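Local coordinates for protein galactitol-1-phosphate 5-dehydrogenase (Escherichia coli, PDB 4UEK) that oxidises galactitol 1-phosphate to D-tagatose 6-phosphate with NAD(+), as a zinc-containing alcohol dehydrogenase family member that forms homodimers, at residues A[145-150]-A[297-302]; A[44-49]-A[328-333]; A[12-17]-A[322-327]. All coordinates share one frame; numbering follows the deposited sequence.

Contact 1. Residues A[145-150]-A[297-302]; sequences PITVGL and QEWETA
The two helices come nearest at T147 and E298, their CA atoms 5.4 Å apart, where the axes of 145-150 and 297-302 pass at 8.8 Å with their directions 120° apart. The methyl of T147 does most of the work: CG2 sits over one face of the W299 indole, 3.6 Å from the centroid of the five-membered ring and only 5° off its normal, a CH-pi contact. T147 chi1 of 62° puts OG1 between the backbone N and the carbonyl carbon, where it bonds with E144 O and N289 ND2. N289 O in turn takes the indole NE1 proton. With an alanine at W299, the T147 methyl would probably lose the face it rests on and N289 O its indole donor. Toward A302 the contact is aliphatic. I146 CG2 meets A302 CB at 3.6 Å, and L150 CD1 pushes in beside the T301 methyl, 3.4 Å from E298 O. The E298 carboxylate bonds S291, H151 and H154. W299 also packs on E144, by similarity a ligand of the catalytic zinc, so the contact backs that site. Behind I146 and L150 lies helix 171-182, which they touch at C179, while W299 reaches I143 at the start of helix 143-155.

Contact 2. Residues A[44-49]-A[328-333]; sequences RIFKNG and QAVRDI
I45 and F46, in the last turn of short helix 41-46, lean on V330 of helix 323-333. In the zinc alcohol dehydrogenase fold the catalytic domain is built from both ends of the chain, and here its GroES-like part meets the C-terminal helix. F46 can be followed outward. Its CB starts toward the helix, and chi1 of -63° sets CG anti to the carbonyl carbon and carries CE2 and CZ to the helix. Part of that ring is already covered from its own helix: I45 CG2 lies over the centre of one face, 3.6 Å above the plane. Farther out, CE2 comes within 4.3 Å of I333 CB, approaching obliquely. At the tip, the ring presents its edge to V330 O, which lies 3.4 Å from CZ and near the ring plane; that carbonyl also accepts from I333 N. On the helix's outer side, R331 grips Q328 OE1 side-on through both NE and NH2. Beside the F46 ring, I45 and V330 cross at about a right angle, and I45 also rests on L57 and V12. Between these two aliphatic side chains, I45 CD1 meets V330 CG1 at 3.7 Å.

Contact 3. Residues A[12-17]-A[322-327]; sequences VRVAES and SFESFA
V14 and V12 bear on A327 from the strand side, and the close-packed part of this contact is built round that one small residue. V14 CG2 is 3.9 Å from A327 CB and V12 CG1 is 4.1 Å from it; both valines reach this methyl, one helix turn on from F323. V14 takes a second hold through its other branch: with chi1 at 172°, CG1 lies anti to the backbone N and comes 4.2 Å from F323 CB, while CG2 also borders the F323 carbonyl, whose oxygen is already bonded to A327 N. The short side chain of A327 is consistent with so near an approach, the axes of 12-16 and 323-327 passing at 8.7 Å and running almost antiparallel, 162° apart. The strand is one arm of the N-terminal beta-hairpin, paired antiparallel with 2-7 through backbone bonds that join R13 to V5 and A15 to S3. Alternation along it turns V12 and V14 to the helix and R13 away; R13 NH1 forms a salt bridge with D7 OD2. The F323 side chain continues the buried side, touching V4 of the hairpin and L344 of strand 341-344. The other side is looser and faces solvent. There exposed E324, its chain bent at chi2 (-63°), folds its carboxylate across V14 and brings OE2 to 3.8 Å from V14 CB.

Overall arrangement
Contacts 2 and 3 are neighbours on one helix, 323-333, with centres 13 Å apart. V12 joins them: its CG2 lies 3.8 Å from I45 CG2 and 4.0 Å from V330 CG1, and its carbonyl O is 2.6 Å from R331 NH1. Along the chain their segments alternate; the helix meets the hairpin in contact 3 and helix 41-46 in contact 2. Contact 1 stands apart, its centre 26 Å from that of contact 2 and 29 Å from that of contact 3. It lies nearest the catalytic centre: the T147 side chain is about 9 Å from a bound zinc ion. Contact 2 is farther out, with the I45 side chain about 12 Å from a bound zinc ion, and contact 3 lies away from the metal sites.

Contact 1. Residues A[145-150]-A[297-302]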
# COMPACT_ATOMS: atom_id res chain seq x y z
N PRO A 145 16.87 -8.53 15.12
CA PRO A 145 15.42 -8.27 15.21
C PRO A 145 15.03 -6.81 15.49
O PRO A 145 13.94 -6.41 15.06
CB PRO A 145 14.96 -9.18 16.36
CG PRO A 145 16.18 -9.72 16.97
CD PRO A 145 17.25 -9.68 15.95
N ILE A 146 15.89 -6.05 16.18
CA ILE A 146 15.71 -4.59 16.32
C ILE A 146 15.61 -3.90 14.97
O ILE A 146 14.70 -3.11 14.73
CB ILE A 146 16.88 -3.92 17.11
CG1 ILE A 146 16.98 -4.46 18.54
CG2 ILE A 146 16.70 -2.42 17.17
CD1 ILE A 146 15.74 -4.29 19.23
N THR A 147 16.57 -4.20 14.08
CA THR A 147 16.64 -3.52 12.79
C THR A 147 15.45 -3.83 11.91
O THR A 147 15.19 -3.10 10.95
CB THR A 147 17.92 -3.86 11.96
OG1 THR A 147 17.94 -5.25 11.64
CG2 THR A 147 19.21 -3.44 12.64
N VAL A 148 14.72 -4.90 12.21
CA VAL A 148 13.54 -5.22 11.42
C VAL A 148 12.49 -4.12 11.59
O VAL A 148 12.00 -3.55 10.61
CB VAL A 148 12.95 -6.59 11.78
CG1 VAL A 148 11.59 -6.76 11.13
CG2 VAL A 148 13.90 -7.69 11.32
N GLY A 149 12.18 -3.80 12.85
CA GLY A 149 11.32 -2.68 13.16
C GLY A 149 11.83 -1.34 12.66
O GLY A 149 11.05 -0.54 12.13
N LEU A 150 13.13 -1.08 12.82
CA LEU A 150 13.72 0.18 12.40
C LEU A 150 13.67 0.37 10.87
O LEU A 150 13.53 1.49 10.39
CB LEU A 150 15.18 0.29 12.86
CG LEU A 150 15.42 0.23 14.38
CD1 LEU A 150 16.92 0.37 14.71
CD2 LEU A 150 14.59 1.30 15.10
N GLN A 297 21.98 2.21 8.09
CA GLN A 297 21.90 3.04 9.28
C GLN A 297 21.07 2.38 10.38
O GLN A 297 21.28 2.65 11.57
CB GLN A 297 21.32 4.41 8.92
CG GLN A 297 21.27 5.42 10.07
CD GLN A 297 22.57 5.49 10.86
OE1 GLN A 297 22.56 5.46 12.10
NE2 GLN A 297 23.70 5.61 10.15
N GLU A 298 20.15 1.50 9.98
CA GLU A 298 19.36 0.72 10.92
C GLU A 298 20.24 -0.01 11.95
O GLU A 298 19.94 -0.03 13.14
CB GLU A 298 18.51 -0.31 10.18
CG GLU A 298 17.41 0.27 9.30
CD GLU A 298 17.83 0.39 7.84
OE1 GLU A 298 19.05 0.37 7.54
OE2 GLU A 298 16.93 0.52 6.98
N TRP A 299 21.31 -0.62 11.48
CA TRP A 299 22.20 -1.37 12.36
C TRP A 299 22.95 -0.45 13.32
O TRP A 299 23.15 -0.78 14.48
CB TRP A 299 23.18 -2.19 11.52
CG TRP A 299 22.46 -3.27 10.81
CD1 TRP A 299 21.63 -3.12 9.73
CD2 TRP A 299 22.43 -4.65 11.15
NE1 TRP A 299 21.11 -4.33 9.37
CE2 TRP A 299 21.59 -5.29 10.21
CE3 TRP A 299 23.07 -5.43 12.14
CZ2 TRP A 299 21.35 -6.66 10.25
CZ3 TRP A 299 22.83 -6.77 12.17
CH2 TRP A 299 21.98 -7.39 11.23
N GLU A 300 23.36 0.72 12.82
CA GLU A 300 24.00 1.71 13.68
C GLU A 300 23.04 2.17 14.76
O GLU A 300 23.40 2.30 15.93
CB GLU A 300 24.48 2.91 12.85
CG GLU A 300 25.92 3.25 13.08
CD GLU A 300 26.84 2.17 12.58
OE1 GLU A 300 26.78 1.85 11.37
OE2 GLU A 300 27.62 1.62 13.39
N THR A 301 21.80 2.43 14.36
CA THR A 301 20.78 2.90 15.29
C THR A 301 20.45 1.85 16.36
O THR A 301 20.27 2.18 17.54
CB THR A 301 19.51 3.29 14.53
OG1 THR A 301 19.83 4.30 13.57
CG2 THR A 301 18.44 3.82 15.49
N ALA A 302 20.36 0.59 15.95
CA ALA A 302 20.12 -0.50 16.89
C ALA A 302 21.19 -0.53 17.97
O ALA A 302 20.90 -0.58 19.16
CB ALA A 302 20.07 -1.84 16.17

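Contact 2. Residues A[44-49]-A[328-333]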
# COMPACT_ATOMS: atom_id res chain seq x y z
N ARG A 44 9.15 -22.65 9.31
CA ARG A 44 10.26 -23.42 8.77
C ARG A 44 10.44 -24.75 9.49
O ARG A 44 10.87 -25.74 8.90
CB ARG A 44 11.58 -22.63 8.84
CG ARG A 44 11.63 -21.43 7.93
CD ARG A 44 13.01 -20.75 7.92
NE ARG A 44 12.88 -19.48 7.23
CZ ARG A 44 13.02 -18.29 7.81
NH1 ARG A 44 13.36 -18.21 9.10
NH2 ARG A 44 12.85 -17.18 7.09
N ILE A 45 10.12 -24.77 10.78
CA ILE A 45 10.25 -26.01 11.54
C ILE A 45 8.98 -26.85 11.45
O ILE A 45 9.06 -28.06 11.24
CB ILE A 45 10.57 -25.74 13.03
CG1 ILE A 45 11.89 -24.97 13.17
CG2 ILE A 45 10.67 -27.04 13.80
CD1 ILE A 45 12.12 -24.40 14.56
N PHE A 46 7.81 -26.22 11.58
CA PHE A 46 6.57 -26.98 11.78
C PHE A 46 5.54 -26.90 10.65
O PHE A 46 4.46 -27.49 10.76
CB PHE A 46 5.89 -26.54 13.08
CG PHE A 46 6.70 -26.80 14.32
CD1 PHE A 46 6.97 -28.09 14.72
CD2 PHE A 46 7.18 -25.75 15.08
CE1 PHE A 46 7.72 -28.34 15.86
CE2 PHE A 46 7.92 -25.98 16.23
CZ PHE A 46 8.19 -27.28 16.62
N LYS A 47 5.83 -26.18 9.58
CA LYS A 47 4.88 -26.10 8.48
C LYS A 47 5.58 -26.35 7.16
O LYS A 47 5.16 -25.86 6.11
CB LYS A 47 4.17 -24.75 8.48
CG LYS A 47 3.24 -24.56 9.68
CD LYS A 47 2.82 -23.11 9.88
CE LYS A 47 2.03 -22.58 8.68
NZ LYS A 47 1.61 -21.16 8.88
N ASN A 48 6.65 -27.15 7.23
CA ASN A 48 7.53 -27.45 6.10
C ASN A 48 7.79 -26.27 5.18
O ASN A 48 7.72 -26.39 3.96
CB ASN A 48 6.96 -28.63 5.31
CG ASN A 48 7.63 -29.94 5.67
OD1 ASN A 48 8.53 -30.40 4.97
ND2 ASN A 48 7.21 -30.53 6.78
N GLY A 49 8.10 -25.12 5.78
CA GLY A 49 8.30 -23.90 5.03
C GLY A 49 9.74 -23.53 4.75
O GLY A 49 10.02 -22.42 4.29
N GLN A 328 14.59 -28.95 23.11
CA GLN A 328 13.33 -29.38 23.73
C GLN A 328 12.33 -28.22 23.86
O GLN A 328 11.13 -28.41 23.67
CB GLN A 328 13.58 -30.01 25.09
CG GLN A 328 12.33 -30.65 25.68
CD GLN A 328 11.68 -31.66 24.73
OE1 GLN A 328 12.35 -32.49 24.13
NE2 GLN A 328 10.36 -31.56 24.59
N ALA A 329 12.84 -27.04 24.20
CA ALA A 329 12.04 -25.81 24.20
C ALA A 329 11.37 -25.58 22.85
O ALA A 329 10.20 -25.25 22.77
CB ALA A 329 12.91 -24.62 24.57
N VAL A 330 12.14 -25.76 21.78
CA VAL A 330 11.62 -25.61 20.42
C VAL A 330 10.53 -26.63 20.14
O VAL A 330 9.46 -26.28 19.65
CB VAL A 330 12.73 -25.73 19.38
CG1 VAL A 330 12.15 -25.83 17.98
CG2 VAL A 330 13.67 -24.53 19.49
N ARG A 331 10.79 -27.89 20.47
CA ARG A 331 9.80 -28.95 20.31
C ARG A 331 8.51 -28.62 21.05
O ARG A 331 7.42 -28.82 20.52
CB ARG A 331 10.37 -30.29 20.78
CG ARG A 331 11.53 -30.80 19.95
CD ARG A 331 11.86 -32.26 20.25
NE ARG A 331 12.83 -32.40 21.33
CZ ARG A 331 14.14 -32.46 21.16
NH1 ARG A 331 14.66 -32.39 19.94
NH2 ARG A 331 14.94 -32.59 22.20
N ASP A 332 8.63 -28.09 22.27
CA ASP A 332 7.46 -27.77 23.09
C ASP A 332 6.56 -26.69 22.47
O ASP A 332 5.38 -26.61 22.78
CB ASP A 332 7.89 -27.31 24.49
CG ASP A 332 8.40 -28.46 25.35
OD1 ASP A 332 8.15 -29.63 25.00
OD2 ASP A 332 9.03 -28.19 26.39
N ILE A 333 7.12 -25.87 21.58
CA ILE A 333 6.32 -24.87 20.89
C ILE A 333 5.26 -25.56 20.05
O ILE A 333 4.10 -25.14 20.02
CB ILE A 333 7.16 -23.95 19.99
CG1 ILE A 333 8.29 -23.30 20.78
CG2 ILE A 333 6.28 -22.90 19.32
CD1 ILE A 333 7.83 -22.63 22.03

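Contact 3. Residues A[12-17]-A[322-327]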
# COMPACT_ATOMS: atom_id res chain seq x y z
N VAL A 12 13.13 -32.11 15.38
CA VAL A 12 14.24 -31.27 15.79
C VAL A 12 15.33 -32.13 16.44
O VAL A 12 15.08 -32.83 17.42
CB VAL A 12 13.77 -30.17 16.76
CG1 VAL A 12 14.94 -29.32 17.22
CG2 VAL A 12 12.72 -29.30 16.11
N ARG A 13 16.54 -32.07 15.89
CA ARG A 13 17.64 -32.94 16.29
C ARG A 13 18.86 -32.17 16.78
O ARG A 13 19.17 -31.11 16.25
CB ARG A 13 18.10 -33.81 15.11
CG ARG A 13 17.48 -35.17 15.05
CD ARG A 13 17.84 -35.79 13.69
NE ARG A 13 17.14 -37.03 13.41
CZ ARG A 13 16.55 -37.30 12.25
NH1 ARG A 13 16.51 -36.39 11.28
NH2 ARG A 13 15.93 -38.48 12.07
N VAL A 14 19.59 -32.73 17.73
CA VAL A 14 20.92 -32.21 18.04
C VAL A 14 21.94 -33.12 17.37
O VAL A 14 21.97 -34.32 17.64
CB VAL A 14 21.20 -32.16 19.55
CG1 VAL A 14 22.67 -31.81 19.80
CG2 VAL A 14 20.27 -31.15 20.23
N ALA A 15 22.76 -32.56 16.49
CA ALA A 15 23.71 -33.37 15.73
C ALA A 15 25.14 -32.96 16.00
O ALA A 15 25.41 -31.84 16.45
CB ALA A 15 23.41 -33.27 14.24
N GLU A 16 26.06 -33.88 15.73
CA GLU A 16 27.49 -33.63 15.88
C GLU A 16 28.14 -33.56 14.51
O GLU A 16 27.91 -34.42 13.65
CB GLU A 16 28.14 -34.72 16.74
CG GLU A 16 29.63 -34.53 16.99
CD GLU A 16 29.91 -33.69 18.22
OE1 GLU A 16 29.06 -33.66 19.14
OE2 GLU A 16 30.99 -33.06 18.27
N SER A 17 28.96 -32.54 14.29
CA SER A 17 29.59 -32.35 13.00
C SER A 17 31.01 -31.83 13.18
O SER A 17 31.41 -31.50 14.29
CB SER A 17 28.76 -31.40 12.13
OG SER A 17 29.14 -31.49 10.77
N SER A 322 21.55 -24.51 26.72
CA SER A 322 22.44 -25.06 25.70
C SER A 322 21.64 -25.99 24.77
O SER A 322 20.41 -25.97 24.77
CB SER A 322 23.61 -25.80 26.34
OG SER A 322 24.67 -25.96 25.41
N PHE A 323 22.34 -26.80 23.99
CA PHE A 323 21.71 -27.46 22.84
C PHE A 323 20.52 -28.35 23.20
O PHE A 323 19.45 -28.22 22.60
CB PHE A 323 22.77 -28.24 22.07
CG PHE A 323 23.75 -27.36 21.36
CD1 PHE A 323 23.46 -26.85 20.10
CD2 PHE A 323 24.94 -26.99 21.97
CE1 PHE A 323 24.36 -26.02 19.44
CE2 PHE A 323 25.83 -26.15 21.32
CZ PHE A 323 25.53 -25.66 20.05
N GLU A 324 20.68 -29.23 24.18
CA GLU A 324 19.58 -30.15 24.52
C GLU A 324 18.36 -29.42 25.09
O GLU A 324 17.23 -29.75 24.74
CB GLU A 324 20.05 -31.23 25.50
CG GLU A 324 20.98 -32.27 24.90
CD GLU A 324 20.35 -33.10 23.78
OE1 GLU A 324 19.10 -33.09 23.64
OE2 GLU A 324 21.10 -33.76 23.03
N SER A 325 18.55 -28.43 25.97
CA SER A 325 17.38 -27.77 26.52
C SER A 325 16.75 -26.84 25.49
O SER A 325 15.53 -26.68 25.46
CB SER A 325 17.70 -27.00 27.81
OG SER A 325 18.66 -26.00 27.60
N PHE A 326 17.57 -26.24 24.63
CA PHE A 326 17.03 -25.37 23.58
C PHE A 326 16.19 -26.19 22.59
O PHE A 326 15.07 -25.80 22.23
CB PHE A 326 18.16 -24.61 22.87
CG PHE A 326 17.72 -23.89 21.62
CD1 PHE A 326 17.21 -22.60 21.68
CD2 PHE A 326 17.86 -24.48 20.38
CE1 PHE A 326 16.83 -21.93 20.53
CE2 PHE A 326 17.47 -23.82 19.22
CZ PHE A 326 16.96 -22.54 19.30
N ALA A 327 16.71 -27.33 22.17
CA ALA A 327 15.99 -28.20 21.25
C ALA A 327 14.63 -28.61 21.83
O ALA A 327 13.62 -28.59 21.12
CB ALA A 327 16.81 -29.42 20.92